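Local coordinates for putative phthiocerol dimycocerosate transporter LppX (Mycobacterium tuberculosis, PDB 2BYO), which probably carries phthiocerol dimycocerosates from the cell membrane to the outer membrane and has a hydrophobic cavity large enough to hold one such lipid, at residues A[25-37]-A[170-182]. Sequence-based numbering, arbitrary orientation.
With HXA (docosa-4,7,10,13,16,19-hexaenoic acid), chain I.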
ATOM      1  N   LEU A  25      -2.133  18.801  -2.256  1.00 30.63           N
ATOM      2  CA  LEU A  25      -2.900  17.822  -3.008  1.00 32.39           C
ATOM      3  C   LEU A  25      -2.262  17.552  -4.369  1.00 31.32           C
ATOM      4  O   LEU A  25      -2.229  16.413  -4.826  1.00 31.59           O
ATOM      5  CB  LEU A  25      -4.352  18.285  -3.204  1.00 35.16           C
ATOM      6  CG  LEU A  25      -5.443  17.450  -2.533  1.00 39.91           C
ATOM      7  CD1 LEU A  25      -6.778  17.812  -3.166  1.00 44.78           C
ATOM      8  CD2 LEU A  25      -5.187  15.950  -2.640  1.00 39.19           C
ATOM      9  N   ALA A  26      -1.776  18.611  -5.010  1.00 31.05           N
ATOM     10  CA  ALA A  26      -1.143  18.500  -6.309  1.00 31.06           C
ATOM     11  C   ALA A  26       0.091  17.611  -6.218  1.00 30.42           C
ATOM     12  O   ALA A  26       0.316  16.769  -7.086  1.00 30.81           O
ATOM     13  CB  ALA A  26      -0.774  19.874  -6.837  1.00 31.33           C
ATOM     14  N   GLU A  27       0.887  17.805  -5.168  1.00 29.42           N
ATOM     15  CA  GLU A  27       2.094  17.018  -4.964  1.00 27.85           C
ATOM     16  C   GLU A  27       1.760  15.553  -4.720  1.00 28.07           C
ATOM     17  O   GLU A  27       2.453  14.675  -5.227  1.00 25.85           O
ATOM     18  CB  GLU A  27       2.924  17.583  -3.810  1.00 27.69           C
ATOM     19  CG  GLU A  27       4.266  16.886  -3.564  1.00 27.25           C
ATOM     20  CD  GLU A  27       5.261  17.062  -4.705  1.00 28.31           C
ATOM     21  OE1 GLU A  27       6.403  16.573  -4.576  1.00 30.98           O
ATOM     22  OE2 GLU A  27       4.921  17.686  -5.728  1.00 26.82           O
ATOM     23  N   ILE A  28       0.702  15.277  -3.956  1.00 28.72           N
ATOM     24  CA  ILE A  28       0.276  13.884  -3.766  1.00 29.26           C
ATOM     25  C   ILE A  28      -0.204  13.270  -5.095  1.00 29.78           C
ATOM     26  O   ILE A  28       0.100  12.113  -5.395  1.00 29.71           O
ATOM     27  CB  ILE A  28      -0.833  13.744  -2.708  1.00 29.94           C
ATOM     28  CG1 ILE A  28      -0.330  14.215  -1.339  1.00 28.53           C
ATOM     29  CG2 ILE A  28      -1.305  12.281  -2.624  1.00 29.48           C
ATOM     30  CD1 ILE A  28      -1.437  14.454  -0.347  1.00 30.13           C
ATOM     31  N   ARG A  29      -0.950  14.031  -5.887  1.00 31.44           N
ATOM     32  CA  ARG A  29      -1.376  13.534  -7.200  1.00 34.98           C
ATOM     33  C   ARG A  29      -0.194  13.214  -8.115  1.00 33.42           C
ATOM     34  O   ARG A  29      -0.243  12.245  -8.865  1.00 34.16           O
ATOM     35  CB  ARG A  29      -2.314  14.502  -7.898  1.00 37.33           C
ATOM     36  CG  ARG A  29      -3.740  14.351  -7.474  1.00 42.72           C
ATOM     37  CD  ARG A  29      -4.605  15.386  -8.163  1.00 46.12           C
ATOM     38  NE  ARG A  29      -6.029  15.056  -8.083  1.00 52.83           N
ATOM     39  CZ  ARG A  29      -6.952  15.748  -7.405  1.00 56.78           C
ATOM     40  NH1 ARG A  29      -8.219  15.332  -7.428  1.00 59.56           N
ATOM     41  NH2 ARG A  29      -6.642  16.851  -6.717  1.00 56.82           N
ATOM     42  N   GLN A  30       0.864  14.015  -8.044  1.00 32.61           N
ATOM     43  CA  GLN A  30       2.097  13.692  -8.759  1.00 32.42           C
ATOM     44  C   GLN A  30       2.652  12.309  -8.368  1.00 31.30           C
ATOM     45  O   GLN A  30       3.094  11.565  -9.246  1.00 29.74           O
ATOM     46  CB  GLN A  30       3.162  14.761  -8.535  1.00 31.73           C
ATOM     47  CG  GLN A  30       2.869  16.101  -9.191  1.00 33.95           C
ATOM     48  CD  GLN A  30       3.298  16.185 -10.661  1.00 37.46           C
ATOM     49  OE1 GLN A  30       3.963  15.296 -11.185  1.00 38.19           O
ATOM     50  NE2 GLN A  30       2.921  17.272 -11.318  1.00 39.78           N
ATOM     51  N   SER A  31       2.640  11.961  -7.074  1.00 30.54           N
ATOM     52  CA  SER A  31       3.159  10.645  -6.656  1.00 30.70           C
ATOM     53  C   SER A  31       2.228   9.516  -7.046  1.00 30.89           C
ATOM     54  O   SER A  31       2.694   8.433  -7.379  1.00 31.47           O
ATOM     55  CB  SER A  31       3.475  10.556  -5.151  1.00 30.52           C
ATOM     56  OG  SER A  31       2.297  10.535  -4.366  1.00 35.41           O
ATOM     57  N   LEU A  32       0.921   9.764  -7.004  1.00 32.14           N
ATOM     58  CA  LEU A  32      -0.058   8.748  -7.395  1.00 33.02           C
ATOM     59  C   LEU A  32       0.007   8.486  -8.895  1.00 33.54           C
ATOM     60  O   LEU A  32      -0.083   7.341  -9.325  1.00 34.78           O
ATOM     61  CB  LEU A  32      -1.474   9.159  -6.977  1.00 34.83           C
ATOM     62  CG  LEU A  32      -1.749   9.247  -5.468  1.00 35.60           C
ATOM     63  CD1 LEU A  32      -3.208   9.559  -5.216  1.00 37.07           C
ATOM     64  CD2 LEU A  32      -1.363   7.960  -4.748  1.00 37.05           C
ATOM     65  N   ASP A  33       0.186   9.538  -9.689  1.00 33.86           N
ATOM     66  CA  ASP A  33       0.393   9.381 -11.129  1.00 35.08           C
ATOM     67  C   ASP A  33       1.693   8.638 -11.443  1.00 34.23           C
ATOM     68  O   ASP A  33       1.716   7.780 -12.319  1.00 35.21           O
ATOM     69  CB  ASP A  33       0.377  10.732 -11.834  1.00 36.91           C
ATOM     70  CG  ASP A  33      -1.008  11.347 -11.880  1.00 39.45           C
ATOM     71  OD1 ASP A  33      -2.012  10.615 -11.708  1.00 42.35           O
ATOM     72  OD2 ASP A  33      -1.094  12.564 -12.099  1.00 43.11           O
ATOM     73  N   ALA A  34       2.764   8.941 -10.717  1.00 32.70           N
ATOM     74  CA  ALA A  34       4.008   8.197 -10.890  1.00 32.49           C
ATOM     75  C   ALA A  34       3.776   6.724 -10.558  1.00 31.62           C
ATOM     76  O   ALA A  34       4.208   5.847 -11.292  1.00 31.13           O
ATOM     77  CB  ALA A  34       5.114   8.786 -10.038  1.00 31.66           C
ATOM     78  N   THR A  35       3.045   6.462  -9.479  1.00 30.86           N
ATOM     79  CA  THR A  35       2.717   5.099  -9.083  1.00 31.11           C
ATOM     80  C   THR A  35       1.906   4.368 -10.156  1.00 32.74           C
ATOM     81  O   THR A  35       2.188   3.205 -10.478  1.00 32.30           O
ATOM     82  CB  THR A  35       1.968   5.081  -7.728  1.00 30.90           C
ATOM     83  OG1 THR A  35       2.784   5.712  -6.736  1.00 30.26           O
ATOM     84  CG2 THR A  35       1.663   3.674  -7.285  1.00 30.62           C
ATOM     85  N   LYS A  36       0.901   5.048 -10.701  1.00 34.13           N
ATOM     86  CA  LYS A  36       0.081   4.487 -11.768  1.00 36.67           C
ATOM     87  C   LYS A  36       0.875   4.113 -13.038  1.00 36.16           C
ATOM     88  O   LYS A  36       0.511   3.172 -13.746  1.00 37.38           O
ATOM     89  CB  LYS A  36      -1.028   5.467 -12.154  1.00 39.05           C
ATOM     90  CG  LYS A  36      -2.229   5.432 -11.254  1.00 42.23           C
ATOM     91  CD  LYS A  36      -3.413   6.181 -11.914  1.00 45.29           C
ATOM     92  CE  LYS A  36      -4.672   6.163 -11.036  1.00 47.53           C
ATOM     93  NZ  LYS A  36      -5.860   6.804 -11.716  1.00 51.70           N
ATOM     94  N   GLY A  37       1.937   4.863 -13.322  1.00 34.68           N
ATOM     95  CA  GLY A  37       2.752   4.650 -14.519  1.00 35.50           C
ATOM     96  C   GLY A  37       3.825   3.573 -14.429  1.00 33.89           C
ATOM     97  O   GLY A  37       4.506   3.298 -15.414  1.00 34.38           O
ATOM     98  N   THR A 170      -0.171   9.273   6.309  1.00 30.01           N
ATOM     99  CA  THR A 170       1.044   9.982   5.932  1.00 28.40           C
ATOM    100  C   THR A 170       1.570   9.435   4.612  1.00 27.75           C
ATOM    101  O   THR A 170       1.455   8.236   4.351  1.00 26.28           O
ATOM    102  CB  THR A 170       2.146   9.812   6.989  1.00 28.85           C
ATOM    103  OG1 THR A 170       1.624  10.119   8.289  1.00 30.81           O
ATOM    104  CG2 THR A 170       3.358  10.753   6.675  1.00 28.36           C
ATOM    105  N   VAL A 171       2.109  10.315   3.771  1.00 26.46           N
ATOM    106  CA  VAL A 171       2.813   9.889   2.563  1.00 26.39           C
ATOM    107  C   VAL A 171       4.181  10.552   2.530  1.00 25.35           C
ATOM    108  O   VAL A 171       4.344  11.674   3.023  1.00 24.38           O
ATOM    109  CB  VAL A 171       2.046  10.232   1.250  1.00 26.44           C
ATOM    110  CG1 VAL A 171       0.697   9.508   1.207  1.00 29.48           C
ATOM    111  CG2 VAL A 171       1.862  11.736   1.070  1.00 28.63           C
ATOM    112  N   TRP A 172       5.146   9.848   1.946  1.00 24.81           N
ATOM    113  CA  TRP A 172       6.498  10.351   1.763  1.00 24.52           C
ATOM    114  C   TRP A 172       6.827  10.297   0.283  1.00 25.23           C
ATOM    115  O   TRP A 172       6.860   9.210  -0.316  1.00 23.84           O
ATOM    116  CB  TRP A 172       7.482   9.489   2.535  1.00 25.32           C
ATOM    117  CG  TRP A 172       7.449   9.649   4.034  1.00 24.78           C
ATOM    118  CD1 TRP A 172       8.256  10.455   4.779  1.00 26.47           C
ATOM    119  CD2 TRP A 172       6.603   8.956   4.968  1.00 27.31           C
ATOM    120  NE1 TRP A 172       7.960  10.324   6.113  1.00 27.02           N
ATOM    121  CE2 TRP A 172       6.948   9.415   6.261  1.00 27.95           C
ATOM    122  CE3 TRP A 172       5.577   8.007   4.842  1.00 25.86           C
ATOM    123  CZ2 TRP A 172       6.317   8.944   7.419  1.00 29.11           C
ATOM    124  CZ3 TRP A 172       4.950   7.544   5.991  1.00 27.18           C
ATOM    125  CH2 TRP A 172       5.317   8.021   7.263  1.00 27.70           C
ATOM    126  N   ILE A 173       7.071  11.468  -0.301  1.00 25.82           N
ATOM    127  CA  ILE A 173       7.170  11.623  -1.742  1.00 26.05           C
ATOM    128  C   ILE A 173       8.568  12.066  -2.103  1.00 27.00           C
ATOM    129  O   ILE A 173       9.033  13.100  -1.630  1.00 26.72           O
ATOM    130  CB  ILE A 173       6.142  12.658  -2.275  1.00 26.44           C
ATOM    131  CG1 ILE A 173       4.715  12.188  -1.965  1.00 26.04           C
ATOM    132  CG2 ILE A 173       6.305  12.868  -3.786  1.00 27.19           C
ATOM    133  CD1 ILE A 173       3.690  13.282  -2.064  1.00 27.99           C
ATOM    134  N   ALA A 174       9.225  11.285  -2.962  1.00 27.74           N
ATOM    135  CA  ALA A 174      10.612  11.542  -3.345  1.00 28.16           C
ATOM    136  C   ALA A 174      10.770  12.963  -3.867  1.00 29.63           C
ATOM    137  O   ALA A 174       9.878  13.489  -4.555  1.00 30.40           O
ATOM    138  CB  ALA A 174      11.062  10.546  -4.403  1.00 28.19           C
ATOM    139  N   GLN A 175      11.904  13.579  -3.536  1.00 30.51           N
ATOM    140  CA  GLN A 175      12.238  14.922  -4.023  1.00 31.36           C
ATOM    141  C   GLN A 175      13.242  14.889  -5.173  1.00 32.33           C
ATOM    142  O   GLN A 175      13.790  15.912  -5.539  1.00 34.43           O
ATOM    143  CB  GLN A 175      12.796  15.764  -2.879  1.00 31.53           C
ATOM    144  CG  GLN A 175      11.810  15.965  -1.737  1.00 30.63           C
ATOM    145  CD  GLN A 175      12.463  16.536  -0.497  1.00 32.44           C
ATOM    146  OE1 GLN A 175      13.692  16.578  -0.390  1.00 31.51           O
ATOM    147  NE2 GLN A 175      11.640  16.971   0.460  1.00 29.32           N
ATOM    148  N   ASP A 176      13.467  13.715  -5.755  1.00 33.19           N
ATOM    149  CA  ASP A 176      14.537  13.538  -6.745  1.00 33.12           C
ATOM    150  C   ASP A 176      14.113  13.747  -8.202  1.00 32.76           C
ATOM    151  O   ASP A 176      14.898  13.485  -9.121  1.00 31.98           O
ATOM    152  CB  ASP A 176      15.214  12.161  -6.557  1.00 34.03           C
ATOM    153  CG  ASP A 176      14.232  10.990  -6.580  1.00 33.29           C
ATOM    154  OD1 ASP A 176      13.077  11.127  -7.039  1.00 33.18           O
ATOM    155  OD2 ASP A 176      14.632   9.906  -6.116  1.00 35.43           O
ATOM    156  N   GLY A 177      12.893  14.235  -8.415  1.00 31.71           N
ATOM    157  CA  GLY A 177      12.337  14.392  -9.769  1.00 33.50           C
ATOM    158  C   GLY A 177      11.347  13.289 -10.151  1.00 32.58           C
ATOM    159  O   GLY A 177      10.524  13.468 -11.044  1.00 32.77           O
ATOM    160  N   SER A 178      11.412  12.157  -9.457  1.00 31.14           N
ATOM    161  CA  SER A 178      10.574  10.996  -9.777  1.00 29.70           C
ATOM    162  C   SER A 178       9.165  11.077  -9.195  1.00 28.34           C
ATOM    163  O   SER A 178       8.253  10.424  -9.696  1.00 28.52           O
ATOM    164  CB  SER A 178      11.218   9.733  -9.233  1.00 28.66           C
ATOM    165  OG  SER A 178      11.201   9.734  -7.812  1.00 26.28           O
ATOM    166  N   HIS A 179       9.007  11.841  -8.119  1.00 27.57           N
ATOM    167  CA  HIS A 179       7.762  11.862  -7.326  1.00 27.04           C
ATOM    168  C   HIS A 179       7.346  10.481  -6.819  1.00 26.72           C
ATOM    169  O   HIS A 179       6.170  10.240  -6.582  1.00 26.20           O
ATOM    170  CB  HIS A 179       6.618  12.498  -8.124  1.00 28.03           C
ATOM    171  CG  HIS A 179       6.770  13.975  -8.326  1.00 28.47           C
ATOM    172  ND1 HIS A 179       7.171  14.525  -9.521  1.00 29.56           N
ATOM    173  CD2 HIS A 179       6.566  15.013  -7.485  1.00 29.34           C
ATOM    174  CE1 HIS A 179       7.217  15.837  -9.409  1.00 31.34           C
ATOM    175  NE2 HIS A 179       6.849  16.162  -8.185  1.00 32.28           N
ATOM    176  N   HIS A 180       8.303   9.575  -6.632  1.00 26.19           N
ATOM    177  CA  HIS A 180       7.964   8.216  -6.208  1.00 26.39           C
ATOM    178  C   HIS A 180       7.256   8.284  -4.869  1.00 25.70           C
ATOM    179  O   HIS A 180       7.641   9.071  -4.004  1.00 25.32           O
ATOM    180  CB  HIS A 180       9.203   7.337  -6.036  1.00 25.96           C
ATOM    181  CG  HIS A 180       9.817   6.888  -7.321  1.00 26.52           C
ATOM    182  ND1 HIS A 180      11.184   6.773  -7.488  1.00 27.22           N
ATOM    183  CD2 HIS A 180       9.257   6.515  -8.494  1.00 25.72           C
ATOM    184  CE1 HIS A 180      11.435   6.349  -8.714  1.00 28.42           C
ATOM    185  NE2 HIS A 180      10.286   6.180  -9.343  1.00 26.98           N
ATOM    186  N   LEU A 181       6.226   7.466  -4.709  1.00 25.29           N
ATOM    187  CA  LEU A 181       5.583   7.318  -3.415  1.00 26.23           C
ATOM    188  C   LEU A 181       6.426   6.331  -2.608  1.00 25.60           C
ATOM    189  O   LEU A 181       6.168   5.118  -2.624  1.00 25.96           O
ATOM    190  CB  LEU A 181       4.140   6.828  -3.587  1.00 26.75           C
ATOM    191  CG  LEU A 181       3.310   6.745  -2.297  1.00 27.53           C
ATOM    192  CD1 LEU A 181       3.206   8.099  -1.578  1.00 28.47           C
ATOM    193  CD2 LEU A 181       1.903   6.225  -2.621  1.00 30.16           C
ATOM    194  N   VAL A 182       7.456   6.844  -1.939  1.00 24.86           N
ATOM    195  CA  VAL A 182       8.431   5.982  -1.252  1.00 24.42           C
ATOM    196  C   VAL A 182       7.740   5.225  -0.110  1.00 24.95           C
ATOM    197  O   VAL A 182       7.951   4.021   0.084  1.00 24.80           O
ATOM    198  CB  VAL A 182       9.638   6.797  -0.722  1.00 24.26           C
ATOM    199  CG1 VAL A 182      10.630   5.894   0.015  1.00 24.68           C
ATOM    200  CG2 VAL A 182      10.333   7.514  -1.861  1.00 24.71           C
TER
HETATM  201  C1  HXA I1215      -3.383   1.555 -10.709  1.00 70.40           C
HETATM  202  O1  HXA I1215      -4.176   1.328 -11.656  1.00 71.15           O
HETATM  203  O2  HXA I1215      -3.716   2.179  -9.677  1.00 69.76           O
HETATM  204  C2  HXA I1215      -1.958   1.056 -10.840  1.00 69.84           C
HETATM  205  C3  HXA I1215      -1.456   0.430  -9.535  1.00 69.49           C
HETATM  206  C4  HXA I1215      -0.445  -0.693  -9.802  1.00 68.07           C
HETATM  207  C5  HXA I1215       0.977  -0.355  -9.347  1.00 67.01           C
HETATM  208  C6  HXA I1215       1.411  -1.155  -8.113  1.00 65.01           C
HETATM  209  C7  HXA I1215       1.648  -0.267  -6.899  1.00 63.06           C
HETATM  210  C8  HXA I1215       1.352  -1.012  -5.603  1.00 62.45           C
HETATM  211  C9  HXA I1215       1.618  -0.122  -4.388  1.00 61.84           C
HETATM  212  C10 HXA I1215       0.340   0.350  -3.690  1.00 60.85           C
HETATM  213  C11 HXA I1215      -0.132   1.731  -4.156  1.00 61.03           C
HETATM  214  C12 HXA I1215       0.142   2.832  -3.129  1.00 60.01           C
HETATM  215  C13 HXA I1215      -0.981   2.973  -2.094  1.00 59.76           C
HETATM  216  C14 HXA I1215      -1.871   4.199  -2.328  1.00 59.21           C
HETATM  217  C15 HXA I1215      -1.825   5.174  -1.149  1.00 58.71           C
HETATM  218  C16 HXA I1215      -2.820   6.313  -1.353  1.00 57.16           C
HETATM  219  C17 HXA I1215      -2.486   7.532  -0.501  1.00 55.96           C
HETATM  220  C18 HXA I1215      -3.753   8.335  -0.188  1.00 54.78           C
HETATM  221  C19 HXA I1215      -3.465   9.799   0.139  1.00 52.96           C
HETATM  222  C20 HXA I1215      -3.086   9.982   1.605  1.00 51.30           C
HETATM  223  C21 HXA I1215      -2.849  11.454   1.942  1.00 50.26           C
HETATM  224  C22 HXA I1215      -1.979  11.661   3.169  1.00 48.30           C
HETATM  225  O   HOH W   1       8.309  15.901  -3.064  1.00 30.07           O
HETATM  226  O   HOH W   2       5.646   5.626  -6.806  1.00 28.17           O
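Ser31 packs on His179 where helix 22-36, lying over the concave side of the U-shaped beta half-barrel, meets the turn that joins antiparallel strands 167-174 and 181-187. Ser31 CA makes a CA-H...O contact with His179 O at 3.0 Å (136° at H), and Ser31 CB also lies close to that oxygen. The His179 side chain tells most of the story. His179 CB sits 3.8 Å from Gln30 O; beyond CG, Gln30 CB lies over one face of the ring, a CH-pi contact 3.8 Å from the His179 centroid and 20° off its normal. ND1 and CE1 run on alongside the Gln30 amide, while the edge at His179 CD2 faces Glu27 OE1 at 3.3 Å, and His179 NE2, at the tip, lies 3.5 Å from Glu27 OE2. The Glu27 carboxylate gets there because CG is anti to the backbone N (chi1 -176°) and the chain then bends at CG.

One layer deeper the contact turns apolar. Ile173 pushes CG1 against Ser31 CB and OG, and Ile28 CG1 meets Val171 CG2 at 4.1 Å, the side chains crossing at about a right angle. Val171 CG1 and Leu181 CD2 go on to line the pocket of docosahexaenoic acid, with Thr35 CG2 meeting the same chain from the helix. The hydroxyls turn back to their own helix: Ser31 OG donates to Ile28 O, and Thr35 OG1 donates to Ser31 O while accepting from a water that Leu181 N binds at 2.8 Å.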